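Local structure of aldehyde dehydrogenase (Listeria monocytogenes, 3K9D) at residues 62-74 / 241-253. The protein probably oxidises aldehydes with NAD or NADP as electron acceptor. Numbering follows the deposited sequence.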
loop_
_atom_site.group_PDB
_atom_site.type_symbol
_atom_site.label_atom_id
_atom_site.label_comp_id
_atom_site.label_asym_id
_atom_site.label_seq_id
_atom_site.Cartn_x
_atom_site.Cartn_y
_atom_site.Cartn_z
ATOM N N THR A 62 18.710 22.737 14.105
ATOM C CA THR A 62 18.620 21.421 14.761
ATOM C C THR A 62 19.837 21.131 15.631
ATOM O O THR A 62 19.748 20.408 16.632
ATOM C CB THR A 62 18.474 20.261 13.744
ATOM O OG1 THR A 62 19.625 20.212 12.878
ATOM C CG2 THR A 62 17.206 20.417 12.900
ATOM N N GLY A 63 20.980 21.679 15.228
ATOM C CA GLY A 63 22.265 21.324 15.825
ATOM C C GLY A 63 22.846 20.015 15.317
ATOM O O GLY A 63 23.919 19.599 15.769
ATOM N N PHE A 64 22.151 19.353 14.389
ATOM C CA PHE A 64 22.620 18.070 13.856
ATOM C C PHE A 64 23.537 18.287 12.668
ATOM O O PHE A 64 23.410 19.268 11.935
ATOM C CB PHE A 64 21.484 17.137 13.370
ATOM C CG PHE A 64 20.410 16.834 14.391
ATOM C CD1 PHE A 64 20.631 16.957 15.757
ATOM C CD2 PHE A 64 19.170 16.375 13.957
ATOM C CE1 PHE A 64 19.623 16.676 16.675
ATOM C CE2 PHE A 64 18.155 16.081 14.863
ATOM C CZ PHE A 64 18.378 16.230 16.222
ATOM N N GLY A 65 24.442 17.334 12.496
ATOM C CA GLY A 65 25.158 17.123 11.257
ATOM C C GLY A 65 26.292 18.051 10.899
ATOM O O GLY A 65 26.822 18.780 11.739
ATOM N N ILE A 66 26.663 17.985 9.625
ATOM C CA ILE A 66 27.783 18.729 9.067
ATOM C C ILE A 66 27.224 19.570 7.910
ATOM O O ILE A 66 26.531 19.049 7.030
ATOM C CB ILE A 66 28.888 17.764 8.575
ATOM C CG1 ILE A 66 29.456 16.968 9.749
ATOM C CG2 ILE A 66 30.016 18.515 7.852
ATOM C CD1 ILE A 66 30.268 15.739 9.351
ATOM N N TRP A 67 27.487 20.875 7.938
ATOM C CA TRP A 67 27.018 21.768 6.869
ATOM C C TRP A 67 27.288 21.199 5.471
ATOM O O TRP A 67 26.344 20.984 4.712
ATOM C CB TRP A 67 27.606 23.175 7.044
ATOM C CG TRP A 67 27.095 24.250 6.070
ATOM C CD1 TRP A 67 26.097 24.135 5.134
ATOM C CD2 TRP A 67 27.556 25.601 5.991
ATOM N NE1 TRP A 67 25.936 25.322 4.462
ATOM C CE2 TRP A 67 26.817 26.239 4.971
ATOM C CE3 TRP A 67 28.533 26.332 6.678
ATOM C CZ2 TRP A 67 27.022 27.582 4.625
ATOM C CZ3 TRP A 67 28.736 27.660 6.333
ATOM C CH2 TRP A 67 27.985 28.269 5.316
ATOM N N GLN A 68 28.553 20.910 5.164
ATOM C CA GLN A 68 28.970 20.315 3.876
ATOM C C GLN A 68 28.111 19.117 3.445
ATOM O O GLN A 68 27.645 19.061 2.306
ATOM C CB GLN A 68 30.451 19.898 3.932
ATOM C CG GLN A 68 31.051 19.479 2.565
ATOM C CD GLN A 68 32.537 19.118 2.619
ATOM O OE1 GLN A 68 33.237 19.410 3.596
ATOM N NE2 GLN A 68 33.026 18.482 1.556
ATOM N N ASP A 69 27.910 18.173 4.364
ATOM C CA ASP A 69 27.136 16.960 4.096
ATOM C C ASP A 69 25.653 17.201 3.793
ATOM O O ASP A 69 25.086 16.534 2.925
ATOM C CB ASP A 69 27.314 15.951 5.237
ATOM C CG ASP A 69 28.744 15.354 5.292
ATOM O OD1 ASP A 69 29.538 15.537 4.343
ATOM O OD2 ASP A 69 29.060 14.684 6.281
ATOM N N LYS A 70 25.040 18.147 4.504
ATOM C CA LYS A 70 23.651 18.562 4.244
ATOM C C LYS A 70 23.469 19.259 2.886
ATOM O O LYS A 70 22.375 19.219 2.316
ATOM C CB LYS A 70 23.143 19.476 5.364
ATOM C CG LYS A 70 22.461 18.769 6.515
ATOM C CD LYS A 70 22.656 19.533 7.819
ATOM C CE LYS A 70 21.507 19.284 8.796
ATOM N NZ LYS A 70 21.203 17.808 8.959
ATOM N N VAL A 71 24.528 19.902 2.378
ATOM C CA VAL A 71 24.512 20.486 1.019
ATOM C C VAL A 71 24.402 19.366 -0.019
ATOM O O VAL A 71 23.581 19.442 -0.930
ATOM C CB VAL A 71 25.735 21.413 0.721
ATOM C CG1 VAL A 71 25.767 21.862 -0.747
ATOM C CG2 VAL A 71 25.743 22.628 1.612
ATOM N N ILE A 72 25.211 18.323 0.139
ATOM C CA ILE A 72 25.143 17.109 -0.694
ATOM C C ILE A 72 23.738 16.451 -0.666
ATOM O O ILE A 72 23.226 16.013 -1.704
ATOM C CB ILE A 72 26.261 16.096 -0.283
ATOM C CG1 ILE A 72 27.654 16.678 -0.582
ATOM C CG2 ILE A 72 26.118 14.752 -0.999
ATOM C CD1 ILE A 72 28.757 16.056 0.255
ATOM N N LYS A 73 23.112 16.435 0.510
ATOM C CA LYS A 73 21.766 15.848 0.672
ATOM C C LYS A 73 20.738 16.685 -0.055
ATOM O O LYS A 73 19.772 16.159 -0.614
ATOM C CB LYS A 73 21.396 15.759 2.142
ATOM C CG LYS A 73 22.184 14.725 2.911
ATOM C CD LYS A 73 22.130 15.002 4.398
ATOM C CE LYS A 73 20.788 14.649 4.968
ATOM N NZ LYS A 73 20.755 14.781 6.446
ATOM N N ASN A 74 20.961 17.992 -0.042
ATOM C CA ASN A 74 20.122 18.924 -0.777
ATOM C C ASN A 74 20.298 18.794 -2.273
ATOM O O ASN A 74 19.313 18.883 -3.011
ATOM C CB ASN A 74 20.337 20.348 -0.286
ATOM C CG ASN A 74 19.510 20.662 0.940
ATOM O OD1 ASN A 74 18.588 19.934 1.275
ATOM N ND2 ASN A 74 19.815 21.773 1.601
ATOM N N ASP A 241 32.777 6.456 5.165
ATOM C CA ASP A 241 32.123 7.463 4.286
ATOM C C ASP A 241 30.665 7.669 4.666
ATOM O O ASP A 241 30.169 8.800 4.689
ATOM C CB ASP A 241 32.180 7.059 2.799
ATOM C CG ASP A 241 33.528 7.358 2.139
ATOM O OD1 ASP A 241 34.357 8.079 2.729
ATOM O OD2 ASP A 241 33.758 6.860 1.016
ATOM N N SER A 242 29.992 6.553 4.949
ATOM C CA SER A 242 28.573 6.540 5.305
ATOM C C SER A 242 28.310 6.881 6.771
ATOM O O SER A 242 27.467 7.721 7.084
ATOM C CB SER A 242 27.986 5.172 4.942
ATOM O OG SER A 242 26.974 4.766 5.833
ATOM N N LYS A 243 29.047 6.236 7.664
ATOM C CA LYS A 243 28.786 6.351 9.087
ATOM C C LYS A 243 29.109 7.742 9.651
ATOM O O LYS A 243 28.438 8.195 10.583
ATOM C CB LYS A 243 29.499 5.211 9.853
ATOM C CG LYS A 243 29.180 5.108 11.309
ATOM C CD LYS A 243 27.706 4.905 11.496
ATOM C CE LYS A 243 27.394 4.794 12.936
ATOM N NZ LYS A 243 25.942 4.609 13.237
ATOM N N THR A 244 30.096 8.425 9.059
ATOM C CA THR A 244 30.425 9.803 9.445
ATOM C C THR A 244 29.656 10.873 8.662
ATOM O O THR A 244 29.697 12.044 9.029
ATOM C CB THR A 244 31.935 10.110 9.280
ATOM O OG1 THR A 244 32.276 10.038 7.894
ATOM C CG2 THR A 244 32.788 9.113 10.047
ATOM N N PHE A 245 28.981 10.478 7.581
ATOM C CA PHE A 245 28.209 11.405 6.752
ATOM C C PHE A 245 27.080 12.084 7.532
ATOM O O PHE A 245 26.144 11.420 7.972
ATOM C CB PHE A 245 27.634 10.700 5.515
ATOM C CG PHE A 245 27.100 11.650 4.476
ATOM C CD1 PHE A 245 27.970 12.318 3.616
ATOM C CD2 PHE A 245 25.744 11.883 4.360
ATOM C CE1 PHE A 245 27.492 13.197 2.666
ATOM C CE2 PHE A 245 25.260 12.772 3.404
ATOM C CZ PHE A 245 26.138 13.420 2.560
ATOM N N ASP A 246 27.201 13.405 7.696
ATOM C CA ASP A 246 26.283 14.230 8.491
ATOM C C ASP A 246 26.227 13.781 9.961
ATOM O O ASP A 246 25.186 13.881 10.611
ATOM C CB ASP A 246 24.883 14.264 7.838
ATOM C CG ASP A 246 24.080 15.500 8.216
ATOM O OD1 ASP A 246 24.638 16.610 8.146
ATOM O OD2 ASP A 246 22.885 15.359 8.563
ATOM N N ASN A 247 27.363 13.285 10.468
ATOM C CA ASN A 247 27.458 12.591 11.771
ATOM C C ASN A 247 26.405 11.472 11.982
ATOM O O ASN A 247 25.854 11.341 13.068
ATOM C CB ASN A 247 27.421 13.593 12.948
ATOM C CG ASN A 247 28.476 14.694 12.836
ATOM O OD1 ASN A 247 29.599 14.445 12.428
ATOM N ND2 ASN A 247 28.113 15.903 13.219
ATOM N N GLY A 248 26.113 10.706 10.930
ATOM C CA GLY A 248 25.265 9.498 11.026
ATOM C C GLY A 248 23.744 9.657 11.061
ATOM O O GLY A 248 23.036 8.772 11.556
ATOM N N THR A 249 23.227 10.769 10.535
ATOM C CA THR A 249 21.773 11.042 10.562
ATOM C C THR A 249 20.902 10.240 9.595
ATOM O O THR A 249 19.684 10.178 9.759
ATOM C CB THR A 249 21.473 12.522 10.248
ATOM O OG1 THR A 249 22.132 12.867 9.030
ATOM C CG2 THR A 249 21.940 13.425 11.376
ATOM N N ILE A 250 21.510 9.671 8.565
ATOM C CA ILE A 250 20.776 8.888 7.580
ATOM C C ILE A 250 20.568 7.470 8.120
ATOM O O ILE A 250 21.505 6.858 8.633
ATOM C CB ILE A 250 21.508 8.931 6.200
ATOM C CG1 ILE A 250 21.484 10.370 5.643
ATOM C CG2 ILE A 250 20.874 7.965 5.180
ATOM C CD1 ILE A 250 22.292 10.569 4.380
ATOM N N CYS A 251 19.335 6.960 8.009
ATOM C CA CYS A 251 18.915 5.654 8.567
ATOM C C CYS A 251 19.486 4.409 7.879
ATOM O O CYS A 251 19.511 3.327 8.472
ATOM C CB CYS A 251 17.389 5.561 8.527
ATOM S SG CYS A 251 16.749 5.898 6.875
ATOM N N ALA A 252 19.930 4.554 6.630
ATOM C CA ALA A 252 20.543 3.450 5.889
ATOM C C ALA A 252 22.057 3.261 6.203
ATOM O O ALA A 252 22.690 2.310 5.730
ATOM C CB ALA A 252 20.301 3.615 4.404
ATOM N N SER A 253 22.601 4.131 7.046
ATOM C CA SER A 253 23.982 4.004 7.518
ATOM C C SER A 253 24.130 2.831 8.496
ATOM O O SER A 253 23.155 2.407 9.143
ATOM C CB SER A 253 24.474 5.326 8.122
ATOM O OG SER A 253 23.856 5.612 9.359
HETATM O O HOH W 1 31.570 13.269 7.358
#
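With chi1 at -155°, Asp246 points CG away from its own N and turns its carboxylate back to Gly65, Lys70 and Lys73. Lys73 bends at chi3 and Lys70 at chi4, and both ammonium groups reach the same oxygen. Asp246 OD2 forms salt bridges with Lys70 NZ at 3.0 Å and Lys73 NZ at 3.1 Å. Lys70 takes the syn lone pair, while Lys73 comes from above the carboxylate plane. Thr249 OG1 donates to the anti lone pair of Asp246 OD2 at 2.6 Å. Three donors thus grip one buried oxygen, which probably favours the charged carboxylate. Lys73 NZ also binds Asn120.

The other oxygen, Asp246 OD1, accepts from Ile66 N at 2.9 Å, well out of the carboxylate plane. It also sits against Gly65 CA, which lies 4.2 Å from Asp246 CA, where the two backbones come nearest. Asp69 returns the bond: its OD2 accepts from Asp246 N at 2.7 Å, nearly straight at 170°. A water joins Asp69 OD2 to Thr244 O. The Asp69 carboxylate stacks on the Phe245 ring, the planes 20° apart, with its CB 3.9 Å from the ring centroid. Ile72 and Lys73 CG line the ring edge, and Leu452 of the second subunit also packs on Phe245. Asn247 crosses the Ile66 side chain and bonds through ND2 to Gly304.

The contact ties the start of helix 67-85, with Ile66 at its N-cap position, to the loop after helix 232-243. A buried salt-bridge network, Lys70-Asp246-Lys73, joins these two parts of the aldehyde dehydrogenase fold.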